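Local structure of peptide amidase (Stenotrophomonas maltophilia, 1M22) at residues A[287-292]-A[414-419]; A[343-346]-A[350-353]; A[449-454]-A[459-464]. The protein is a peptide amidase of the amidase signature family, probably hydrolysing carboxamide bonds through an active-site nucleophile. All coordinates share one frame; numbering follows the deposited sequence.

Contact 1: residues A[287-292]-A[414-419]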
loop_
_atom_site.group_PDB
_atom_site.type_symbol
_atom_site.label_atom_id
_atom_site.label_comp_id
_atom_site.label_asym_id
_atom_site.label_seq_id
_atom_site.Cartn_x
_atom_site.Cartn_y
_atom_site.Cartn_z
ATOM N N ARG A 287 3.750 24.731 0.534
ATOM C CA ARG A 287 4.677 25.317 1.498
ATOM C C ARG A 287 5.829 24.391 1.891
ATOM O O ARG A 287 5.609 23.317 2.458
ATOM C CB ARG A 287 3.922 25.750 2.760
ATOM C CG ARG A 287 4.771 26.543 3.746
ATOM C CD ARG A 287 4.000 26.871 5.017
ATOM N NE ARG A 287 3.686 25.677 5.799
ATOM C CZ ARG A 287 4.596 24.898 6.378
ATOM N NH1 ARG A 287 5.887 25.183 6.267
ATOM N NH2 ARG A 287 4.215 23.832 7.070
ATOM N N GLY A 288 7.053 24.819 1.588
ATOM C CA GLY A 288 8.231 24.037 1.920
ATOM C C GLY A 288 8.637 23.009 0.877
ATOM O O GLY A 288 9.695 22.391 0.987
ATOM N N MET A 289 7.808 22.837 -0.147
ATOM C CA MET A 289 8.080 21.854 -1.194
ATOM C C MET A 289 9.123 22.233 -2.251
ATOM O O MET A 289 9.939 21.399 -2.641
ATOM C CB MET A 289 6.774 21.477 -1.898
ATOM C CG MET A 289 6.859 20.214 -2.757
ATOM S SD MET A 289 7.065 18.697 -1.778
ATOM C CE MET A 289 5.390 18.429 -1.222
ATOM N N PRO A 290 9.120 23.491 -2.730
ATOM C CA PRO A 290 10.096 23.885 -3.751
ATOM C C PRO A 290 11.535 23.388 -3.577
ATOM O O PRO A 290 12.110 22.817 -4.502
ATOM C CB PRO A 290 9.994 25.408 -3.749
ATOM C CG PRO A 290 8.542 25.622 -3.491
ATOM C CD PRO A 290 8.260 24.634 -2.368
ATOM N N PRO A 291 12.136 23.593 -2.395
ATOM C CA PRO A 291 13.515 23.137 -2.188
ATOM C C PRO A 291 13.684 21.627 -2.328
ATOM O O PRO A 291 14.685 21.147 -2.867
ATOM C CB PRO A 291 13.830 23.612 -0.770
ATOM C CG PRO A 291 12.925 24.795 -0.589
ATOM C CD PRO A 291 11.643 24.319 -1.214
ATOM N N LEU A 292 12.704 20.881 -1.833
ATOM C CA LEU A 292 12.765 19.427 -1.891
ATOM C C LEU A 292 12.636 18.878 -3.301
ATOM O O LEU A 292 13.446 18.054 -3.723
ATOM C CB LEU A 292 11.677 18.815 -1.008
ATOM C CG LEU A 292 11.815 19.066 0.494
ATOM C CD1 LEU A 292 10.645 18.433 1.222
ATOM C CD2 LEU A 292 13.136 18.494 0.993
ATOM N N VAL A 414 7.224 11.942 -12.617
ATOM C CA VAL A 414 7.487 12.090 -11.192
ATOM C C VAL A 414 6.865 13.368 -10.654
ATOM O O VAL A 414 6.592 14.311 -11.402
ATOM C CB VAL A 414 9.000 12.101 -10.869
ATOM C CG1 VAL A 414 9.642 10.816 -11.360
ATOM C CG2 VAL A 414 9.663 13.319 -11.486
ATOM N N ALA A 415 6.640 13.389 -9.347
ATOM C CA ALA A 415 6.043 14.538 -8.686
ATOM C C ALA A 415 6.033 14.274 -7.196
ATOM O O ALA A 415 6.263 13.148 -6.758
ATOM C CB ALA A 415 4.606 14.722 -9.167
ATOM N N PRO A 416 5.805 15.319 -6.388
ATOM C CA PRO A 416 5.763 15.067 -4.946
ATOM C C PRO A 416 4.520 14.183 -4.811
ATOM O O PRO A 416 3.543 14.383 -5.535
ATOM C CB PRO A 416 5.526 16.454 -4.355
ATOM C CG PRO A 416 6.119 17.378 -5.377
ATOM C CD PRO A 416 5.688 16.756 -6.684
ATOM N N THR A 417 4.542 13.211 -3.909
ATOM C CA THR A 417 3.396 12.324 -3.749
ATOM C C THR A 417 2.166 13.040 -3.200
ATOM O O THR A 417 1.058 12.900 -3.724
ATOM C CB THR A 417 3.759 11.148 -2.831
ATOM O OG1 THR A 417 4.933 10.509 -3.346
ATOM C CG2 THR A 417 2.619 10.136 -2.764
ATOM N N THR A 418 2.373 13.814 -2.142
ATOM C CA THR A 418 1.294 14.550 -1.501
ATOM C C THR A 418 1.926 15.568 -0.555
ATOM O O THR A 418 3.131 15.803 -0.616
ATOM C CB THR A 418 0.365 13.578 -0.719
ATOM O OG1 THR A 418 -0.744 14.302 -0.172
ATOM C CG2 THR A 418 1.127 12.882 0.410
ATOM N N GLY A 419 1.113 16.186 0.297
ATOM C CA GLY A 419 1.639 17.150 1.251
ATOM C C GLY A 419 2.058 16.417 2.512
ATOM O O GLY A 419 2.314 15.212 2.471
#
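Met-289 of the segment entering helix 289-302 lies across the ring of Pro-416, joining that helix to the large mixed beta sheet of the amidase fold at the last residue of strand 412-416. The apolar part of the contact is carried by these two side chains. With chi1 at -165°, the chain of Met-289 leaves CB opposite the backbone N, and two successive bends, at chi2 and chi3, turn the thioether along the CB and CG atoms of the proline. CG of Met-289 is 3.9 Å from CG of Pro-416, and SD of Met-289 lies 3.7 Å from CB of Pro-416. Leu-283 and Leu-284 also pack on this proline, while Met-289 touches Val-459 of the adjacent strand, so the methionine is buried between helix and sheet.

The hydroxyls here have partners elsewhere: OG1 of Thr-418 with Glu-434, OG1 of Thr-417 with Thr-448. The side chain of Thr-418 packs on Cys-192 and Ile-196 and lies about 12 Å from the side chain of the nucleophile Ser-189. Thr-418 meets the methionine through its main chain alone. The terminal methyl touches both the ring and a carbonyl, CE of Met-289 lying 3.7 Å from CB of Pro-416 and 3.5 Å from O of Thr-418.

Contact 2: residues A[343-346]-A[350-353]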
loop_
_atom_site.group_PDB
_atom_site.type_symbol
_atom_site.label_atom_id
_atom_site.label_comp_id
_atom_site.label_asym_id
_atom_site.label_seq_id
_atom_site.Cartn_x
_atom_site.Cartn_y
_atom_site.Cartn_z
ATOM N N ALA A 343 -19.266 -15.035 4.666
ATOM C CA ALA A 343 -19.176 -14.101 5.780
ATOM C C ALA A 343 -20.507 -14.042 6.528
ATOM O O ALA A 343 -21.540 -14.477 6.010
ATOM C CB ALA A 343 -18.799 -12.714 5.262
ATOM N N PRO A 344 -20.497 -13.513 7.765
ATOM C CA PRO A 344 -21.726 -13.408 8.562
ATOM C C PRO A 344 -22.693 -12.389 7.956
ATOM O O PRO A 344 -23.880 -12.366 8.286
ATOM C CB PRO A 344 -21.209 -13.004 9.941
ATOM C CG PRO A 344 -19.968 -12.226 9.623
ATOM C CD PRO A 344 -19.328 -13.056 8.537
ATOM N N LEU A 345 -22.164 -11.545 7.074
ATOM C CA LEU A 345 -22.950 -10.537 6.367
ATOM C C LEU A 345 -23.131 -11.103 4.965
ATOM O O LEU A 345 -22.183 -11.638 4.390
ATOM C CB LEU A 345 -22.187 -9.212 6.279
ATOM C CG LEU A 345 -21.827 -8.497 7.583
ATOM C CD1 LEU A 345 -20.929 -7.305 7.280
ATOM C CD2 LEU A 345 -23.099 -8.052 8.290
ATOM N N ARG A 346 -24.333 -10.985 4.413
ATOM C CA ARG A 346 -24.607 -11.522 3.085
ATOM C C ARG A 346 -24.821 -10.448 2.026
ATOM O O ARG A 346 -24.770 -10.730 0.829
ATOM C CB ARG A 346 -25.839 -12.431 3.143
ATOM C CG ARG A 346 -25.705 -13.595 4.115
ATOM C CD ARG A 346 -27.049 -14.257 4.389
ATOM N NE ARG A 346 -27.661 -14.814 3.186
ATOM C CZ ARG A 346 -27.139 -15.802 2.465
ATOM N NH1 ARG A 346 -25.984 -16.350 2.821
ATOM N NH2 ARG A 346 -27.773 -16.245 1.388
ATOM N N ASP A 350 -27.161 -5.580 4.622
ATOM C CA ASP A 350 -26.938 -6.124 5.963
ATOM C C ASP A 350 -25.906 -5.288 6.709
ATOM O O ASP A 350 -26.033 -5.061 7.910
ATOM C CB ASP A 350 -26.428 -7.569 5.912
ATOM C CG ASP A 350 -27.437 -8.534 5.330
ATOM O OD1 ASP A 350 -28.651 -8.329 5.532
ATOM O OD2 ASP A 350 -27.007 -9.515 4.685
ATOM N N LEU A 351 -24.873 -4.845 5.996
ATOM C CA LEU A 351 -23.827 -4.033 6.612
ATOM C C LEU A 351 -24.389 -2.680 7.040
ATOM O O LEU A 351 -24.120 -2.207 8.146
ATOM C CB LEU A 351 -22.663 -3.832 5.635
ATOM C CG LEU A 351 -21.552 -2.877 6.085
ATOM C CD1 LEU A 351 -20.955 -3.349 7.403
ATOM C CD2 LEU A 351 -20.481 -2.802 5.004
ATOM N N ILE A 352 -25.167 -2.063 6.157
ATOM C CA ILE A 352 -25.778 -0.773 6.452
ATOM C C ILE A 352 -26.674 -0.900 7.684
ATOM O O ILE A 352 -26.664 -0.034 8.561
ATOM C CB ILE A 352 -26.603 -0.276 5.245
ATOM C CG1 ILE A 352 -25.653 0.073 4.094
ATOM C CG2 ILE A 352 -27.446 0.933 5.641
ATOM C CD1 ILE A 352 -26.342 0.360 2.775
ATOM N N ALA A 353 -27.428 -1.993 7.753
ATOM C CA ALA A 353 -28.317 -2.233 8.884
ATOM C C ALA A 353 -27.510 -2.460 10.159
ATOM O O ALA A 353 -27.889 -1.994 11.235
ATOM C CB ALA A 353 -29.207 -3.438 8.604
#
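The carboxylate of Asp-350 meets segment 343-346 through one oxygen, OD2, while neither of its flat faces is covered by that segment. OD2 receives the backbone N-H of Arg-346 on its anti lone pair, pointing away from OD1. The bond from N of Arg-346 to OD2 of Asp-350 is 3.1 Å long and clearly bent, with an angle of 143° at the hydrogen. CB of Arg-346 also approaches OD2 of Asp-350, at 3.5 Å. The other flat group, the guanidinium of Arg-346, turns away from the helix: NE of Arg-346 stays 5.5 Å from OD2 of Asp-350, too far for a salt bridge, although the opposite charges may still attract weakly.

Beside this polar link the leucines pack. The two methyls of Leu-345 divide between neighbouring residues of the helix, CD2 lying 4.1 Å from CB of Asp-350 and CD1 4.0 Å from CD1 of Leu-351. Leu-351 is buried and also touches Leu-371; Leu-345 continues the apolar layer onto Ala-102 and Phe-338.

The arrangement is consistent with the start of a helix, at an end where the helix dipole would favour a negative charge: OG of Ser-347, just before helix 348-357, takes the N-H of Asp-350, while the Asp-350 carboxylate, in the first turn, takes that of Arg-346 from the incoming chain.

Contact 3: residues A[449-454]-A[459-464]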
loop_
_atom_site.group_PDB
_atom_site.type_symbol
_atom_site.label_atom_id
_atom_site.label_comp_id
_atom_site.label_asym_id
_atom_site.label_seq_id
_atom_site.Cartn_x
_atom_site.Cartn_y
_atom_site.Cartn_z
ATOM N N VAL A 449 9.050 7.132 -2.972
ATOM C CA VAL A 449 10.311 6.996 -2.242
ATOM C C VAL A 449 10.521 8.249 -1.393
ATOM O O VAL A 449 10.296 9.362 -1.859
ATOM C CB VAL A 449 11.521 6.873 -3.208
ATOM C CG1 VAL A 449 12.813 6.692 -2.413
ATOM C CG2 VAL A 449 11.311 5.717 -4.166
ATOM N N PRO A 450 10.949 8.082 -0.133
ATOM C CA PRO A 450 11.175 9.249 0.726
ATOM C C PRO A 450 12.140 10.246 0.087
ATOM O O PRO A 450 13.182 9.851 -0.438
ATOM C CB PRO A 450 11.759 8.630 1.989
ATOM C CG PRO A 450 11.060 7.309 2.060
ATOM C CD PRO A 450 11.126 6.829 0.623
ATOM N N MET A 451 11.804 11.533 0.125
ATOM C CA MET A 451 12.691 12.530 -0.454
ATOM C C MET A 451 13.042 13.666 0.503
ATOM O O MET A 451 13.703 14.628 0.119
ATOM C CB MET A 451 12.106 13.092 -1.754
ATOM C CG MET A 451 10.976 14.084 -1.607
ATOM S SD MET A 451 10.815 15.013 -3.157
ATOM C CE MET A 451 12.322 15.771 -3.188
ATOM N N GLY A 452 12.605 13.547 1.751
ATOM C CA GLY A 452 12.910 14.575 2.727
ATOM C C GLY A 452 11.770 14.817 3.689
ATOM O O GLY A 452 10.863 13.997 3.822
ATOM N N GLN A 453 11.824 15.955 4.369
ATOM C CA GLN A 453 10.792 16.318 5.324
ATOM C C GLN A 453 10.568 17.818 5.305
ATOM O O GLN A 453 11.428 18.580 4.864
ATOM C CB GLN A 453 11.200 15.906 6.746
ATOM C CG GLN A 453 11.366 14.411 6.964
ATOM C CD GLN A 453 11.795 14.067 8.383
ATOM O OE1 GLN A 453 11.876 12.894 8.750
ATOM N NE2 GLN A 453 12.076 15.090 9.183
ATOM N N ILE A 454 9.393 18.225 5.767
ATOM C CA ILE A 454 9.045 19.632 5.890
ATOM C C ILE A 454 8.578 19.745 7.336
ATOM O O ILE A 454 7.611 19.093 7.737
ATOM C CB ILE A 454 7.893 20.043 4.944
ATOM C CG1 ILE A 454 8.334 19.886 3.486
ATOM C CG2 ILE A 454 7.485 21.490 5.225
ATOM C CD1 ILE A 454 7.250 20.193 2.470
ATOM N N VAL A 459 7.993 13.653 3.349
ATOM C CA VAL A 459 7.486 13.981 2.020
ATOM C C VAL A 459 8.107 12.947 1.081
ATOM O O VAL A 459 9.266 12.561 1.251
ATOM C CB VAL A 459 7.917 15.393 1.566
ATOM C CG1 VAL A 459 7.489 15.633 0.127
ATOM C CG2 VAL A 459 7.298 16.440 2.477
ATOM N N GLY A 460 7.333 12.492 0.103
ATOM C CA GLY A 460 7.843 11.501 -0.827
ATOM C C GLY A 460 7.856 11.932 -2.279
ATOM O O GLY A 460 7.171 12.879 -2.674
ATOM N N LEU A 461 8.674 11.237 -3.062
ATOM C CA LEU A 461 8.789 11.471 -4.498
ATOM C C LEU A 461 8.065 10.313 -5.184
ATOM O O LEU A 461 8.408 9.136 -4.988
ATOM C CB LEU A 461 10.258 11.492 -4.927
ATOM C CG LEU A 461 10.507 11.713 -6.421
ATOM C CD1 LEU A 461 10.020 13.096 -6.830
ATOM C CD2 LEU A 461 11.991 11.559 -6.710
ATOM N N LEU A 462 7.060 10.654 -5.980
ATOM C CA LEU A 462 6.254 9.666 -6.686
ATOM C C LEU A 462 6.752 9.387 -8.095
ATOM O O LEU A 462 7.103 10.311 -8.830
ATOM C CB LEU A 462 4.810 10.158 -6.773
ATOM C CG LEU A 462 3.809 9.263 -7.503
ATOM C CD1 LEU A 462 3.459 8.074 -6.632
ATOM C CD2 LEU A 462 2.558 10.065 -7.831
ATOM N N PHE A 463 6.786 8.106 -8.451
ATOM C CA PHE A 463 7.171 7.661 -9.790
ATOM C C PHE A 463 5.963 6.927 -10.375
ATOM O O PHE A 463 5.364 6.080 -9.708
ATOM C CB PHE A 463 8.336 6.661 -9.765
ATOM C CG PHE A 463 9.659 7.246 -9.353
ATOM C CD1 PHE A 463 9.920 7.540 -8.021
ATOM C CD2 PHE A 463 10.665 7.461 -10.295
ATOM C CE1 PHE A 463 11.164 8.037 -7.627
ATOM C CE2 PHE A 463 11.910 7.958 -9.912
ATOM C CZ PHE A 463 12.159 8.246 -8.574
ATOM N N MET A 464 5.600 7.251 -11.613
ATOM C CA MET A 464 4.486 6.579 -12.288
ATOM C C MET A 464 4.935 6.159 -13.683
ATOM O O MET A 464 5.695 6.874 -14.340
ATOM C CB MET A 464 3.262 7.494 -12.409
ATOM C CG MET A 464 2.606 7.876 -11.083
ATOM S SD MET A 464 1.002 8.703 -11.298
ATOM C CE MET A 464 1.522 10.259 -12.017
#
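Val-449 and Leu-461 form a hydrogen-bonded antiparallel pair in the beta hairpin of strands 446-454 and 457-464. N of Leu-461 reaches O of Val-449 at 2.8 Å (175° at the hydrogen), and the reciprocal bond from N of Val-449 to O of Leu-461 is 2.9 Å. Further along, Met-451 and Gly-452 both face Val-459, a classic beta bulge. N of Met-451 binds O of Val-459 at 3.0 Å, and O of Gly-452 takes N-H of Val-459. Pro-450 and Gly-460 form a non-hydrogen-bonded pair between these, and CA of Gly-460 comes to 3.4 Å from O of Val-449.

Side chains form the next layer. Near the turn, Ile-454 crosses Val-459 obliquely, its CG1 3.7 Å and its CD1 3.8 Å from CG2 of Val-459. With chi1 at 76°, CG of Met-451 is flanked by both main-chain neighbours of CA, and the chain crosses that of Leu-461 nearly at right angles.

Farther out, Leu-292 of helix 289-302 packs on Met-451 and Ile-454, and Tyr-480 of helix 470-484 touches Val-449, Met-451 and Leu-461. The last two meet where SD of Met-451 lies 4.0 Å from CB of Leu-461.

From the N terminus, segment 287-292 comes first, and contact 1 closes a long, mostly helical loop when the chain returns at 414-419. Contact 2 is nested inside that loop: it joins the loop after helix 319-340 to the first turns of helix 348-357, with three residues between the segments, on the opposite side of the chain's centre, its centre about 42 Å from that of contact 1. Contact 3 follows in series and closes only the hairpin of 449-454 and 459-464. It adjoins contact 1, their centres about 7 Å apart: the neighbouring segments are hydrogen-bonded between Ala-415 and Leu-462 and, just past the strand end, between Thr-417 and Gly-460.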